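Local coordinates for vascular endothelial cadherin (Gallus gallus, PDB 3PPE), which mediates calcium-dependent, homophilic adhesion between endothelial cells and helps couple actin filaments to their junctions, represented here by its two outermost extracellular domains, at residues P18-K23 with D52-A57; N30-Y35 with I75-N80. One frame throughout, in Å; residues are numbered along the deposited sequence.

Contact 1. Residues P18-K23 with D52-A57; sequences PHHVGK and DGDIYA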
ATOM      1  N   PRO A  18      -8.536   0.010 -10.181  1.00 15.64           N
ATOM      2  CA  PRO A  18      -8.745   0.104  -8.731  1.00 14.57           C
ATOM      3  C   PRO A  18      -7.438   0.346  -7.984  1.00 14.15           C
ATOM      4  O   PRO A  18      -6.372   0.370  -8.602  1.00 13.86           O
ATOM      5  CB  PRO A  18      -9.306  -1.275  -8.375  1.00 14.97           C
ATOM      6  CG  PRO A  18      -8.744  -2.183  -9.410  1.00 14.47           C
ATOM      7  CD  PRO A  18      -8.673  -1.373 -10.673  1.00 14.88           C
ATOM      8  N   HIS A  19      -7.525   0.524  -6.670  1.00 14.05           N
ATOM      9  CA  HIS A  19      -6.358   0.926  -5.864  1.00 13.91           C
ATOM     10  C   HIS A  19      -6.063  -0.069  -4.763  1.00 13.53           C
ATOM     11  O   HIS A  19      -6.939  -0.474  -4.041  1.00 13.13           O
ATOM     12  CB  HIS A  19      -6.590   2.314  -5.241  1.00 13.72           C
ATOM     13  CG  HIS A  19      -6.871   3.399  -6.244  1.00 14.05           C
ATOM     14  ND1 HIS A  19      -7.833   4.361  -6.037  1.00 12.65           N
ATOM     15  CD2 HIS A  19      -6.340   3.651  -7.473  1.00 14.60           C
ATOM     16  CE1 HIS A  19      -7.873   5.177  -7.078  1.00 13.34           C
ATOM     17  NE2 HIS A  19      -6.990   4.756  -7.976  1.00 13.62           N
ATOM     18  N   HIS A  20      -4.810  -0.434  -4.627  1.00 14.78           N
ATOM     19  CA  HIS A  20      -4.419  -1.469  -3.697  1.00 15.56           C
ATOM     20  C   HIS A  20      -4.550  -0.947  -2.273  1.00 15.46           C
ATOM     21  O   HIS A  20      -4.023   0.133  -1.939  1.00 15.12           O
ATOM     22  CB  HIS A  20      -2.984  -1.920  -3.943  1.00 15.54           C
ATOM     23  CG  HIS A  20      -2.571  -3.077  -3.078  1.00 18.52           C
ATOM     24  ND1 HIS A  20      -3.081  -4.345  -3.240  1.00 22.55           N
ATOM     25  CD2 HIS A  20      -1.729  -3.154  -2.023  1.00 22.46           C
ATOM     26  CE1 HIS A  20      -2.536  -5.165  -2.362  1.00 20.21           C
ATOM     27  NE2 HIS A  20      -1.721  -4.467  -1.602  1.00 23.71           N
ATOM     28  N   VAL A  21      -5.276  -1.716  -1.458  1.00 14.86           N
ATOM     29  CA  VAL A  21      -5.546  -1.371  -0.052  1.00 14.54           C
ATOM     30  C   VAL A  21      -4.545  -2.071   0.873  1.00 14.67           C
ATOM     31  O   VAL A  21      -3.966  -1.445   1.741  1.00 14.69           O
ATOM     32  CB  VAL A  21      -6.997  -1.735   0.370  1.00 14.40           C
ATOM     33  CG1 VAL A  21      -7.211  -1.520   1.909  1.00 14.28           C
ATOM     34  CG2 VAL A  21      -8.012  -0.909  -0.443  1.00 13.98           C
ATOM     35  N   GLY A  22      -4.384  -3.383   0.722  1.00 13.56           N
ATOM     36  CA  GLY A  22      -3.539  -4.145   1.633  1.00 13.80           C
ATOM     37  C   GLY A  22      -3.707  -5.631   1.372  1.00 14.19           C
ATOM     38  O   GLY A  22      -4.288  -6.019   0.348  1.00 14.17           O
ATOM     39  N   LYS A  23      -3.221  -6.471   2.282  1.00 14.13           N
ATOM     40  CA  LYS A  23      -3.257  -7.909   2.017  1.00 15.21           C
ATOM     41  C   LYS A  23      -3.597  -8.711   3.239  1.00 14.83           C
ATOM     42  O   LYS A  23      -3.029  -8.501   4.289  1.00 15.20           O
ATOM     43  CB  LYS A  23      -1.925  -8.379   1.382  1.00 15.31           C
ATOM     44  CG  LYS A  23      -1.931  -9.832   0.888  1.00 16.84           C
ATOM     45  CD  LYS A  23      -0.507 -10.352   0.697  1.00 17.69           C
ATOM     46  CE  LYS A  23      -0.469 -11.893   0.531  1.00 22.39           C
ATOM     47  NZ  LYS A  23      -1.086 -12.790   1.629  1.00 22.23           N
ATOM     48  N   ASP A  52      -4.285 -14.291  -3.288  1.00 31.52           N
ATOM     49  CA  ASP A  52      -3.191 -14.027  -2.361  1.00 29.79           C
ATOM     50  C   ASP A  52      -3.677 -13.251  -1.141  1.00 27.21           C
ATOM     51  O   ASP A  52      -2.951 -13.101  -0.159  1.00 27.54           O
ATOM     52  CB  ASP A  52      -2.069 -13.257  -3.061  1.00 31.56           C
ATOM     53  CG  ASP A  52      -1.402 -14.067  -4.155  1.00 34.72           C
ATOM     54  OD1 ASP A  52      -1.021 -15.227  -3.890  1.00 31.30           O
ATOM     55  OD2 ASP A  52      -1.258 -13.544  -5.281  1.00 43.30           O
ATOM     56  N   GLY A  53      -4.910 -12.760  -1.211  1.00 23.63           N
ATOM     57  CA  GLY A  53      -5.523 -12.076  -0.088  1.00 20.72           C
ATOM     58  C   GLY A  53      -5.500 -10.568  -0.242  1.00 18.60           C
ATOM     59  O   GLY A  53      -5.846  -9.835   0.684  1.00 16.86           O
ATOM     60  N   ASP A  54      -5.091 -10.105  -1.419  1.00 16.80           N
ATOM     61  CA  ASP A  54      -5.016  -8.658  -1.701  1.00 16.44           C
ATOM     62  C   ASP A  54      -6.406  -8.055  -1.834  1.00 15.33           C
ATOM     63  O   ASP A  54      -7.297  -8.656  -2.451  1.00 15.25           O
ATOM     64  CB  ASP A  54      -4.220  -8.362  -2.980  1.00 16.57           C
ATOM     65  CG  ASP A  54      -2.740  -8.637  -2.831  1.00 19.30           C
ATOM     66  OD1 ASP A  54      -2.338  -9.678  -3.342  1.00 23.74           O
ATOM     67  OD2 ASP A  54      -1.973  -7.857  -2.206  1.00 22.09           O
ATOM     68  N   ILE A  55      -6.578  -6.894  -1.215  1.00 13.43           N
ATOM     69  CA  ILE A  55      -7.827  -6.153  -1.232  1.00 12.57           C
ATOM     70  C   ILE A  55      -7.553  -4.889  -1.999  1.00 12.06           C
ATOM     71  O   ILE A  55      -6.495  -4.265  -1.829  1.00 11.18           O
ATOM     72  CB  ILE A  55      -8.330  -5.827   0.203  1.00 12.64           C
ATOM     73  CG1 ILE A  55      -8.639  -7.138   0.937  1.00 13.13           C
ATOM     74  CG2 ILE A  55      -9.578  -4.891   0.160  1.00 11.24           C
ATOM     75  CD1 ILE A  55      -9.233  -6.927   2.326  1.00 14.19           C
ATOM     76  N   TYR A  56      -8.470  -4.578  -2.902  1.00 12.23           N
ATOM     77  CA  TYR A  56      -8.416  -3.364  -3.704  1.00 13.19           C
ATOM     78  C   TYR A  56      -9.658  -2.542  -3.472  1.00 12.44           C
ATOM     79  O   TYR A  56     -10.702  -3.099  -3.133  1.00 12.84           O
ATOM     80  CB  TYR A  56      -8.306  -3.721  -5.191  1.00 14.30           C
ATOM     81  CG  TYR A  56      -6.900  -4.050  -5.626  1.00 15.18           C
ATOM     82  CD1 TYR A  56      -6.356  -5.298  -5.385  1.00 17.48           C
ATOM     83  CD2 TYR A  56      -6.133  -3.123  -6.316  1.00 15.93           C
ATOM     84  CE1 TYR A  56      -5.062  -5.606  -5.785  1.00 18.34           C
ATOM     85  CE2 TYR A  56      -4.846  -3.424  -6.728  1.00 16.19           C
ATOM     86  CZ  TYR A  56      -4.314  -4.648  -6.449  1.00 17.88           C
ATOM     87  OH  TYR A  56      -3.029  -4.940  -6.879  1.00 20.77           O
ATOM     88  N   ALA A  57      -9.533  -1.230  -3.659  1.00 11.33           N
ATOM     89  CA  ALA A  57     -10.657  -0.301  -3.600  1.00 11.30           C
ATOM     90  C   ALA A  57     -11.089   0.068  -5.015  1.00 11.39           C
ATOM     91  O   ALA A  57     -10.250   0.371  -5.870  1.00 10.37           O
ATOM     92  CB  ALA A  57     -10.241   1.009  -2.832  1.00 11.69           C
TER
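The carbonyl oxygen of Ile-55 takes two backbone N-H groups from successive residues: Val-21 N lies 2.8 Å from Ile-55 O, while Gly-22 N makes a weak bond to the same Ile-55 O at 3.4 Å. Two residues of strand 19-23 therefore sit opposite one of strand 54-57, a classic beta bulge that moves the register on by one. Beyond the bulge Ile-55 N donates to Gly-22 O, and at the other end His-19 and Ala-57 exchange a reciprocal pair of bonds, Ala-57 N to His-19 O measuring 2.7 Å. The two antiparallel strands belong to one sheet of the first extracellular cadherin domain, EC1, an Ig-like beta sandwich. Val-21 CG2 touches Ala-57 CB at 3.8 Å, and Val-21 and Ile-55 both reach Met-7 and Phe-46 in the interior. On the other side of the sheet His-20 and Tyr-56 form an edge-to-face pair with planes at 69°. Anti to the backbone N (chi1 -175°), His-20 CG starts the ring off on the Tyr-56 side, and the imidazole turns an edge to the phenol, ND1 standing over its face toward the rim, 3.5 Å from Tyr-56 CZ. His-20 CA adds a CH-pi contact over the same phenol, 3.9 Å from the Tyr-56 centroid. Pro-18, which follows a cis peptide bond, sets its CB against Tyr-56 CB at 4.1 Å.

Contact 2. Residues N30-Y35 with I75-N80; sequences NKNAMY and IIDRRN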
ATOM      1  N   ASN A  30      -4.059 -25.348   2.675  1.00 38.71           N
ATOM      2  CA  ASN A  30      -5.070 -25.785   1.719  1.00 37.59           C
ATOM      3  C   ASN A  30      -5.199 -24.782   0.577  1.00 36.99           C
ATOM      4  O   ASN A  30      -5.589 -23.634   0.789  1.00 36.70           O
ATOM      5  CB  ASN A  30      -6.367 -25.832   2.527  1.00 37.10           C
ATOM      6  CG  ASN A  30      -7.505 -26.481   1.765  1.00 36.87           C
ATOM      7  OD1 ASN A  30      -7.487 -26.546   0.536  1.00 32.87           O
ATOM      8  ND2 ASN A  30      -8.506 -26.964   2.492  1.00 36.58           N
ATOM      9  N   LYS A  31      -4.870 -25.224  -0.632  1.00 36.46           N
ATOM     10  CA  LYS A  31      -4.905 -24.354  -1.801  1.00 36.39           C
ATOM     11  C   LYS A  31      -6.213 -24.517  -2.570  1.00 35.04           C
ATOM     12  O   LYS A  31      -6.339 -24.055  -3.704  1.00 35.63           O
ATOM     13  CB  LYS A  31      -3.717 -24.642  -2.720  1.00 37.17           C
ATOM     14  CG  LYS A  31      -2.595 -23.622  -2.622  1.00 38.27           C
ATOM     15  CD  LYS A  31      -1.236 -24.300  -2.549  1.00 40.12           C
ATOM     16  CE  LYS A  31      -0.191 -23.381  -1.938  1.00 41.43           C
ATOM     17  NZ  LYS A  31       0.008 -22.149  -2.750  1.00 43.86           N
ATOM     18  N   ASN A  32      -7.183 -25.174  -1.944  1.00 33.28           N
ATOM     19  CA  ASN A  32      -8.589 -24.954  -2.265  1.00 31.67           C
ATOM     20  C   ASN A  32      -9.188 -23.799  -1.469  1.00 29.24           C
ATOM     21  O   ASN A  32     -10.397 -23.573  -1.500  1.00 29.35           O
ATOM     22  CB  ASN A  32      -9.398 -26.231  -2.030  1.00 32.25           C
ATOM     23  CG  ASN A  32      -8.691 -27.472  -2.538  1.00 34.57           C
ATOM     24  OD1 ASN A  32      -7.891 -28.081  -1.828  1.00 34.60           O
ATOM     25  ND2 ASN A  32      -8.983 -27.853  -3.776  1.00 33.17           N
ATOM     26  N   ALA A  33      -8.333 -23.072  -0.757  1.00 26.88           N
ATOM     27  CA  ALA A  33      -8.791 -21.969   0.123  1.00 26.02           C
ATOM     28  C   ALA A  33      -8.989 -20.646  -0.628  1.00 25.34           C
ATOM     29  O   ALA A  33      -8.242 -20.344  -1.582  1.00 24.37           O
ATOM     30  CB  ALA A  33      -7.808 -21.763   1.246  1.00 24.81           C
ATOM     31  N   MET A  34     -10.002 -19.887  -0.198  1.00 23.69           N
ATOM     32  CA  MET A  34     -10.273 -18.561  -0.710  1.00 24.70           C
ATOM     33  C   MET A  34     -10.510 -17.583   0.442  1.00 20.42           C
ATOM     34  O   MET A  34     -11.239 -17.901   1.379  1.00 18.78           O
ATOM     35  CB  MET A  34     -11.546 -18.573  -1.547  1.00 24.77           C
ATOM     36  CG  MET A  34     -11.460 -19.280  -2.895  1.00 29.90           C
ATOM     37  SD  MET A  34     -13.128 -19.199  -3.565  1.00 35.98           S
ATOM     38  CE  MET A  34     -14.117 -19.520  -2.055  1.00 35.85           C
ATOM     39  N   TYR A  35      -9.946 -16.384   0.314  1.00 16.71           N
ATOM     40  CA  TYR A  35     -10.201 -15.275   1.210  1.00 14.28           C
ATOM     41  C   TYR A  35     -11.537 -14.643   0.850  1.00 13.82           C
ATOM     42  O   TYR A  35     -11.798 -14.350  -0.313  1.00 13.02           O
ATOM     43  CB  TYR A  35      -9.075 -14.233   1.105  1.00 14.75           C
ATOM     44  CG  TYR A  35      -7.739 -14.714   1.590  1.00 13.84           C
ATOM     45  CD1 TYR A  35      -6.792 -15.216   0.705  1.00 15.27           C
ATOM     46  CD2 TYR A  35      -7.397 -14.647   2.944  1.00 15.34           C
ATOM     47  CE1 TYR A  35      -5.538 -15.648   1.155  1.00 16.11           C
ATOM     48  CE2 TYR A  35      -6.130 -15.087   3.404  1.00 13.16           C
ATOM     49  CZ  TYR A  35      -5.223 -15.593   2.516  1.00 14.97           C
ATOM     50  OH  TYR A  35      -3.978 -16.017   2.967  1.00 15.94           O
ATOM     51  N   ILE A  75     -11.475 -17.506   5.538  1.00 13.76           N
ATOM     52  CA  ILE A  75     -10.818 -18.303   4.510  1.00 15.34           C
ATOM     53  C   ILE A  75     -11.511 -19.649   4.328  1.00 15.48           C
ATOM     54  O   ILE A  75     -11.623 -20.433   5.270  1.00 15.01           O
ATOM     55  CB  ILE A  75      -9.333 -18.542   4.845  1.00 16.24           C
ATOM     56  CG1 ILE A  75      -8.617 -19.192   3.660  1.00 19.84           C
ATOM     57  CG2 ILE A  75      -9.201 -19.404   6.091  1.00 17.95           C
ATOM     58  CD1 ILE A  75      -7.108 -19.189   3.780  1.00 18.32           C
ATOM     59  N   ILE A  76     -11.974 -19.911   3.110  1.00 15.88           N
ATOM     60  CA  ILE A  76     -13.000 -20.921   2.881  1.00 16.75           C
ATOM     61  C   ILE A  76     -12.522 -21.979   1.890  1.00 17.56           C
ATOM     62  O   ILE A  76     -11.958 -21.654   0.846  1.00 16.61           O
ATOM     63  CB  ILE A  76     -14.304 -20.293   2.356  1.00 16.56           C
ATOM     64  CG1 ILE A  76     -14.817 -19.233   3.333  1.00 15.70           C
ATOM     65  CG2 ILE A  76     -15.357 -21.366   2.125  1.00 17.91           C
ATOM     66  CD1 ILE A  76     -15.093 -19.766   4.722  1.00 16.98           C
ATOM     67  N   ASP A  77     -12.751 -23.243   2.227  1.00 17.78           N
ATOM     68  CA  ASP A  77     -12.556 -24.335   1.280  1.00 19.70           C
ATOM     69  C   ASP A  77     -13.632 -24.329   0.201  1.00 21.01           C
ATOM     70  O   ASP A  77     -14.796 -24.629   0.470  1.00 20.56           O
ATOM     71  CB  ASP A  77     -12.549 -25.681   2.009  1.00 19.95           C
ATOM     72  CG  ASP A  77     -11.940 -26.791   1.175  1.00 19.01           C
ATOM     73  OD1 ASP A  77     -11.243 -27.654   1.750  1.00 24.48           O
ATOM     74  OD2 ASP A  77     -12.161 -26.802  -0.054  1.00 18.42           O
ATOM     75  N   ARG A  78     -13.238 -23.985  -1.021  1.00 22.59           N
ATOM     76  CA  ARG A  78     -14.191 -23.768  -2.101  1.00 26.18           C
ATOM     77  C   ARG A  78     -14.713 -25.091  -2.652  1.00 25.76           C
ATOM     78  O   ARG A  78     -15.644 -25.116  -3.456  1.00 26.54           O
ATOM     79  CB  ARG A  78     -13.551 -22.947  -3.223  1.00 25.07           C
ATOM     80  CG  ARG A  78     -12.393 -23.643  -3.918  1.00 28.89           C
ATOM     81  CD  ARG A  78     -11.508 -22.646  -4.649  1.00 29.84           C
ATOM     82  NE  ARG A  78     -11.618 -22.776  -6.099  1.00 36.39           N
ATOM     83  CZ  ARG A  78     -12.626 -22.294  -6.817  1.00 39.79           C
ATOM     84  NH1 ARG A  78     -13.616 -21.644  -6.222  1.00 42.94           N
ATOM     85  NH2 ARG A  78     -12.644 -22.459  -8.134  1.00 41.33           N
ATOM     86  N   ARG A  79     -14.105 -26.188  -2.214  1.00 27.14           N
ATOM     87  CA  ARG A  79     -14.640 -27.518  -2.481  1.00 28.20           C
ATOM     88  C   ARG A  79     -15.965 -27.734  -1.757  1.00 27.82           C
ATOM     89  O   ARG A  79     -16.948 -28.169  -2.358  1.00 27.47           O
ATOM     90  CB  ARG A  79     -13.633 -28.593  -2.067  1.00 29.25           C
ATOM     91  CG  ARG A  79     -12.328 -28.553  -2.844  1.00 31.58           C
ATOM     92  CD  ARG A  79     -11.363 -29.622  -2.358  1.00 36.07           C
ATOM     93  NE  ARG A  79     -10.992 -29.429  -0.959  1.00 37.18           N
ATOM     94  CZ  ARG A  79     -10.253 -30.282  -0.258  1.00 39.70           C
ATOM     95  NH1 ARG A  79      -9.801 -31.393  -0.824  1.00 39.23           N
ATOM     96  NH2 ARG A  79      -9.964 -30.025   1.011  1.00 39.98           N
ATOM     97  N   ASN A  80     -15.984 -27.429  -0.463  1.00 27.70           N
ATOM     98  CA  ASN A  80     -17.055 -27.882   0.415  1.00 26.08           C
ATOM     99  C   ASN A  80     -17.633 -26.747   1.252  1.00 24.08           C
ATOM    100  O   ASN A  80     -18.505 -26.964   2.094  1.00 23.35           O
ATOM    101  CB  ASN A  80     -16.562 -29.008   1.326  1.00 26.74           C
ATOM    102  CG  ASN A  80     -15.362 -28.601   2.157  1.00 26.66           C
ATOM    103  OD1 ASN A  80     -15.074 -27.414   2.314  1.00 21.84           O
ATOM    104  ND2 ASN A  80     -14.654 -29.586   2.697  1.00 25.09           N
TER
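Asp-77 OD1 accepts from both Asn-30 ND2, at 2.9 Å, and Arg-79 NH2, the amide coming from above the carboxylate plane and the guanidinium using the syn lone pair. This buried carboxylate lies where strand 33-39 begins and its antiparallel neighbour 68-77 ends, at one end of the EC1 beta sandwich, away from the calcium sites, and two Asx turns shape the loops there. In one, Asn-30 OD1 accepts from Asn-32 N; in the other, Asp-77 OD2 accepts from Arg-79 N at 3.0 Å. Arg-79 NE also reaches Asp-77 OD2, again on its syn side, so the arginine grips the acid side-on, with both oxygens within 3° of the guanidinium plane. Four N-H donors therefore satisfy the two oxygens, which would favour the charged carboxylate. The strand backbones are paired by Met-34 and Ile-76, with Ile-76 N 2.8 Å from Met-34 O, and Arg-78 N extends the pairing to Asn-32 O in an almost straight bond (177°). Ala-33 CB rests on Ile-75 CG1 at 3.6 Å, while Ile-75 CD1 lies over one face of the Tyr-35 ring, whose hydroxyl bonds to Ser-26 N. On the other side of the strands, Met-34 crosses Arg-78 at about a right angle, its SD 3.6 Å from Arg-78 NH1.

Both contacts lie in EC1, their centres about 19 Å apart, one in each sheet of the sandwich: contact 1 pairs strands 19-23 and 54-57, contact 2 strands 33-39 and 68-77. Along the chain their segments alternate: strand 19-23 is followed directly by 33-39, and 54-57 directly by 68-77. Each of these two steps carries the chain from one sheet to the other, and it returns in between from 33-39 to 46-49. The two contacts meet where Gly-53 CA packs against Tyr-35 CD1 at 3.5 Å. Tyr-35 also packs on Trp-2 of the second subunit, and Lys-23 on His-8 of that subunit, so residues of both contacts pack on the partner in the domain-swapped dimer.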